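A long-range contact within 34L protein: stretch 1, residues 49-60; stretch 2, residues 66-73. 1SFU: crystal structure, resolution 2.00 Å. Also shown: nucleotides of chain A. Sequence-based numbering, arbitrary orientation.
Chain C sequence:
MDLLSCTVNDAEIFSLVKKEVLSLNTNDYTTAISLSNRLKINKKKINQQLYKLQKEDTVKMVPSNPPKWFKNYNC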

# COMPACT_ATOMS: atom_id res chain seq x y z
N GLN C 49 6.88 -10.33 5.99
CA GLN C 49 7.58 -11.60 5.98
C GLN C 49 6.91 -12.66 5.10
O GLN C 49 7.58 -13.43 4.42
N LEU C 50 5.58 -12.70 5.13
CA LEU C 50 4.84 -13.67 4.32
C LEU C 50 5.16 -13.54 2.84
O LEU C 50 5.37 -14.54 2.16
N TYR C 51 5.21 -12.31 2.33
CA TYR C 51 5.52 -12.13 0.92
C TYR C 51 6.98 -12.44 0.61
O TYR C 51 7.30 -12.90 -0.48
N LYS C 52 7.87 -12.19 1.57
CA LYS C 52 9.29 -12.50 1.38
C LYS C 52 9.43 -14.03 1.37
O LYS C 52 10.18 -14.60 0.58
N LEU C 53 8.67 -14.68 2.24
CA LEU C 53 8.70 -16.12 2.34
C LEU C 53 8.15 -16.77 1.06
O LEU C 53 8.60 -17.84 0.66
N GLN C 54 7.19 -16.11 0.42
CA GLN C 54 6.64 -16.67 -0.82
C GLN C 54 7.71 -16.62 -1.90
O GLN C 54 7.77 -17.50 -2.75
N LYS C 55 8.55 -15.60 -1.85
CA LYS C 55 9.63 -15.47 -2.82
C LYS C 55 10.59 -16.64 -2.68
O LYS C 55 11.26 -17.02 -3.64
N GLU C 56 10.66 -17.21 -1.48
CA GLU C 56 11.55 -18.34 -1.24
C GLU C 56 10.82 -19.67 -1.43
O GLU C 56 11.38 -20.73 -1.16
N ASP C 57 9.58 -19.60 -1.91
CA ASP C 57 8.76 -20.78 -2.17
C ASP C 57 8.36 -21.63 -0.97
O ASP C 57 7.91 -22.77 -1.15
N THR C 58 8.50 -21.10 0.23
CA THR C 58 8.12 -21.85 1.43
C THR C 58 6.60 -21.79 1.62
O THR C 58 5.99 -22.72 2.14
N VAL C 59 6.00 -20.69 1.18
CA VAL C 59 4.56 -20.50 1.31
C VAL C 59 3.97 -20.04 -0.02
O VAL C 59 4.67 -19.50 -0.87
N LYS C 60 2.67 -20.28 -0.20
CA LYS C 60 1.97 -19.90 -1.42
C LYS C 60 0.73 -19.10 -1.03
O LYS C 60 -0.07 -19.54 -0.19
N PRO C 66 -9.51 -12.03 2.95
CA PRO C 66 -8.13 -11.66 2.60
C PRO C 66 -7.33 -12.83 2.02
O PRO C 66 -7.82 -13.95 1.93
N PRO C 67 -6.07 -12.58 1.64
CA PRO C 67 -5.27 -13.68 1.08
C PRO C 67 -5.07 -14.84 2.05
O PRO C 67 -4.92 -14.64 3.26
N LYS C 68 -5.09 -16.06 1.52
CA LYS C 68 -4.88 -17.26 2.32
C LYS C 68 -3.46 -17.73 2.04
O LYS C 68 -2.98 -17.65 0.90
N TRP C 69 -2.78 -18.21 3.07
CA TRP C 69 -1.41 -18.66 2.91
C TRP C 69 -1.24 -20.15 3.20
O TRP C 69 -1.58 -20.63 4.29
N PHE C 70 -0.73 -20.87 2.20
CA PHE C 70 -0.50 -22.32 2.27
C PHE C 70 0.99 -22.66 2.32
O PHE C 70 1.82 -21.95 1.74
N LYS C 71 1.32 -23.75 3.00
CA LYS C 71 2.70 -24.21 3.07
C LYS C 71 2.96 -24.83 1.70
O LYS C 71 2.08 -25.47 1.14
N ASN C 72 4.16 -24.64 1.15
CA ASN C 72 4.48 -25.22 -0.15
C ASN C 72 4.26 -26.73 -0.03
O ASN C 72 4.85 -27.36 0.86
N TYR C 73 3.43 -27.32 -0.89
CA TYR C 73 3.16 -28.75 -0.80
C TYR C 73 4.37 -29.66 -1.01
O TYR C 73 4.31 -30.85 -0.69

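Two kinds of interaction tie the stretches together: backbone hydrogen bonds at the strand end and a tryptophan inserted against the helix. Val59 and Lys60 run antiparallel to strand 68-71, with Val59 opposite Lys71 and Lys60 opposite Phe70. Lys60 satisfies both of its backbone polar groups on Phe70: Lys60 N donates to Phe70 O at 2.7 Å (156° at the hydrogen), although the position of that oxygen is less sure, and Phe70 N donates to Lys60 O at 2.8 Å and a nearly linear 179°. Lys60 O also lies 3.5 Å from Trp69 CA, a CA-H...O contact. Two residues along, beyond the Val59-Lys71 pair, Asn72 N donates to Thr58 O at 2.8 Å and 163°, extending the pairing past the strand.

Trp69, rotamer m with chi2 81°, is the residue most covered by the other stretch, 156 Å² for the whole residue. Its CA-to-CB bond points sideways, but the end of the indole comes nearer the helix. The CA-to-CB bond of Leu50 (m, t) points toward stretch 2, and CD1 sits 3.7 Å from the centroid of the Trp69 five-membered ring, only 10° off the normal, a CH-pi contact over the face. Val59 (p) meets the indole edge, CG2 to CE3 of Trp69 at 3.7 Å.

The same indole turns its edge to the face of Tyr51 (m), with planes at 86° and centroids 4.7 Å apart; Tyr51 CZ and Trp69 CZ2 approach to 3.4 Å. DG5 of chain A covers the opposite tyrosine face, its C8 3.6 Å from Tyr51 CE1. The hydroxyl is satisfied by DNA: Tyr51 OH donates to OP1 of DC4 at 2.6 Å. Pro67 CG lies 3.6 Å from that same OP1 and 4.1 Å from Tyr51 OH, so tyrosine and proline both lie against one phosphate oxygen. Lys71 NZ is hydrogen-bonded elsewhere in the structure.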

# COMPACT_ATOMS: atom_id res chain seq x y z
CB GLN C 49 7.73 -12.13 7.41
CG GLN C 49 8.50 -11.18 8.32
CD GLN C 49 9.72 -10.57 7.62
OE1 GLN C 49 10.55 -11.28 7.06
NE2 GLN C 49 9.81 -9.24 7.65
CB LEU C 50 3.34 -13.52 4.54
CG LEU C 50 2.76 -14.13 5.81
CD1 LEU C 50 1.30 -13.73 5.95
CD2 LEU C 50 2.90 -15.64 5.76
CB TYR C 51 5.14 -10.71 0.45
CG TYR C 51 3.64 -10.55 0.30
CD1 TYR C 51 2.87 -10.01 1.33
CD2 TYR C 51 3.00 -11.01 -0.84
CE1 TYR C 51 1.47 -9.93 1.21
CE2 TYR C 51 1.61 -10.93 -0.98
CZ TYR C 51 0.85 -10.40 0.04
OH TYR C 51 -0.52 -10.35 -0.10
CB LYS C 52 10.13 -11.92 2.53
CG LYS C 52 10.24 -10.40 2.54
CD LYS C 52 10.88 -9.92 3.86
CE LYS C 52 11.03 -8.40 3.93
NZ LYS C 52 12.09 -7.90 3.01
CB LEU C 53 7.88 -16.56 3.55
CG LEU C 53 8.00 -18.01 4.03
CD1 LEU C 53 9.45 -18.31 4.44
CD2 LEU C 53 7.06 -18.21 5.21
CB GLN C 54 5.39 -15.90 -1.28
CG GLN C 54 4.82 -16.44 -2.59
CD GLN C 54 3.50 -15.81 -2.97
OE1 GLN C 54 3.36 -14.58 -3.01
NE2 GLN C 54 2.51 -16.65 -3.26
CB LYS C 55 10.36 -14.14 -2.63
CG LYS C 55 9.52 -12.94 -3.01
CD LYS C 55 10.29 -11.63 -2.92
CE LYS C 55 9.46 -10.48 -3.47
NZ LYS C 55 10.18 -9.17 -3.40
CB GLU C 56 12.15 -18.26 0.16
CG GLU C 56 12.93 -16.99 0.40
CD GLU C 56 13.61 -16.97 1.76
OE1 GLU C 56 14.26 -15.96 2.08
OE2 GLU C 56 13.48 -17.96 2.50
CB ASP C 57 9.47 -21.67 -3.19
CG ASP C 57 9.79 -20.93 -4.47
OD1 ASP C 57 8.88 -20.26 -5.01
OD2 ASP C 57 10.94 -21.02 -4.94
CB THR C 58 8.80 -21.28 2.68
OG1 THR C 58 10.22 -21.32 2.50
CG2 THR C 58 8.42 -22.08 3.91
CB VAL C 59 4.26 -19.43 2.40
CG1 VAL C 59 4.71 -18.05 1.91
CG2 VAL C 59 2.77 -19.43 2.74
CB LYS C 60 1.59 -21.15 -2.21
CG LYS C 60 0.53 -20.94 -3.30
CD LYS C 60 1.03 -20.04 -4.41
CE LYS C 60 -0.09 -19.66 -5.38
NZ LYS C 60 0.39 -18.78 -6.48
CB PRO C 66 -7.56 -11.18 3.93
CG PRO C 66 -8.16 -12.16 4.88
CD PRO C 66 -9.62 -12.25 4.40
CB PRO C 67 -3.95 -13.01 0.73
CG PRO C 67 -4.38 -11.58 0.39
CD PRO C 67 -5.37 -11.29 1.49
CB LYS C 68 -5.90 -18.33 1.93
CG LYS C 68 -7.33 -17.94 2.29
CD LYS C 68 -8.38 -18.84 1.64
CE LYS C 68 -9.79 -18.34 1.99
NZ LYS C 68 -10.88 -18.95 1.17
CB TRP C 69 -0.50 -17.83 3.82
CG TRP C 69 -0.54 -16.36 3.48
CD1 TRP C 69 -1.50 -15.46 3.86
CD2 TRP C 69 0.38 -15.65 2.65
NE1 TRP C 69 -1.22 -14.22 3.31
CE2 TRP C 69 -0.07 -14.32 2.56
CE3 TRP C 69 1.55 -16.01 1.97
CZ2 TRP C 69 0.60 -13.34 1.82
CZ3 TRP C 69 2.23 -15.04 1.23
CH2 TRP C 69 1.75 -13.72 1.16
CB PHE C 70 -1.06 -23.03 1.03
CG PHE C 70 -2.54 -22.91 0.86
CD1 PHE C 70 -3.11 -21.71 0.44
CD2 PHE C 70 -3.37 -24.00 1.08
CE1 PHE C 70 -4.49 -21.60 0.24
CE2 PHE C 70 -4.75 -23.90 0.88
CZ PHE C 70 -5.31 -22.70 0.47
CB LYS C 71 2.86 -25.27 4.15
CG LYS C 71 4.23 -25.93 4.17
CD LYS C 71 4.37 -26.97 5.28
CE LYS C 71 3.37 -28.10 5.11
NZ LYS C 71 3.55 -29.16 6.15
CB ASN C 72 5.94 -24.93 -0.51
CG ASN C 72 6.27 -25.26 -1.95
OD1 ASN C 72 6.53 -24.37 -2.77
ND2 ASN C 72 6.26 -26.55 -2.28
CB TYR C 73 2.02 -29.16 -1.75
CG TYR C 73 2.19 -28.76 -3.19
CD1 TYR C 73 3.26 -29.23 -3.95
CD2 TYR C 73 1.27 -27.91 -3.81
CE1 TYR C 73 3.40 -28.86 -5.29
CE2 TYR C 73 1.40 -27.54 -5.13
CZ TYR C 73 2.47 -28.01 -5.87
OH TYR C 73 2.61 -27.62 -7.18
P DG A 5 0.46 -4.40 4.98
OP1 DG A 5 -0.39 -5.43 5.61
OP2 DG A 5 0.96 -3.25 5.79
O5' DG A 5 1.71 -5.13 4.33
C5' DG A 5 2.64 -4.39 3.55
C4' DG A 5 3.66 -5.31 2.92
O4' DG A 5 2.98 -6.27 2.09
C3' DG A 5 4.64 -4.58 2.01
O3' DG A 5 5.87 -4.41 2.71
C2' DG A 5 4.94 -5.61 0.93
C1' DG A 5 3.73 -6.53 0.91
N9 DG A 5 2.82 -6.37 -0.22
C8 DG A 5 2.40 -7.36 -1.07
N7 DG A 5 1.55 -6.95 -1.97
C5 DG A 5 1.40 -5.59 -1.70
C6 DG A 5 0.59 -4.61 -2.34
O6 DG A 5 -0.19 -4.77 -3.29
N1 DG A 5 0.75 -3.36 -1.76
C2 DG A 5 1.57 -3.08 -0.70
N2 DG A 5 1.58 -1.80 -0.28
N3 DG A 5 2.33 -3.98 -0.08
C4 DG A 5 2.19 -5.21 -0.64
P DC A 4 -2.74 -8.05 1.85
OP1 DC A 4 -1.93 -9.29 1.79
OP2 DC A 4 -3.21 -7.55 3.16
O5' DC A 4 -1.98 -6.86 1.11
C5' DC A 4 -0.59 -6.63 1.31
C4' DC A 4 -0.35 -5.19 1.69
O4' DC A 4 -0.73 -4.32 0.59
C3' DC A 4 -1.13 -4.71 2.91
O3' DC A 4 -0.32 -3.82 3.70
C2' DC A 4 -2.27 -3.91 2.31
C1' DC A 4 -1.60 -3.30 1.09
N1 DC A 4 -2.54 -2.95 0.02
C2 DC A 4 -2.92 -1.61 -0.12
O2 DC A 4 -2.44 -0.78 0.66
N3 DC A 4 -3.80 -1.27 -1.10
C4 DC A 4 -4.29 -2.20 -1.91
N4 DC A 4 -5.17 -1.82 -2.86
C5 DC A 4 -3.92 -3.57 -1.79
C6 DC A 4 -3.05 -3.90 -0.83
P DG A 3 -8.36 -6.97 4.69
OP1 DG A 3 -9.63 -7.69 4.98
OP2 DG A 3 -7.26 -6.98 5.68
O5' DG A 3 -7.84 -7.50 3.28
C5' DG A 3 -6.53 -7.17 2.84
C4' DG A 3 -6.29 -7.72 1.45
O4' DG A 3 -7.35 -7.28 0.58
C3' DG A 3 -5.00 -7.21 0.83
O3' DG A 3 -4.04 -8.27 0.93
C2' DG A 3 -5.33 -7.11 -0.65
C1' DG A 3 -6.85 -6.98 -0.71
N9 DG A 3 -7.38 -5.66 -1.08
C8 DG A 3 -8.23 -5.40 -2.13
N7 DG A 3 -8.57 -4.15 -2.22
C5 DG A 3 -7.90 -3.53 -1.17
C6 DG A 3 -7.89 -2.18 -0.76
O6 DG A 3 -8.50 -1.22 -1.26
N1 DG A 3 -7.08 -1.98 0.36
C2 DG A 3 -6.37 -2.97 0.99
N2 DG A 3 -5.64 -2.58 2.05
N3 DG A 3 -6.37 -4.24 0.62
C4 DG A 3 -7.15 -4.45 -0.46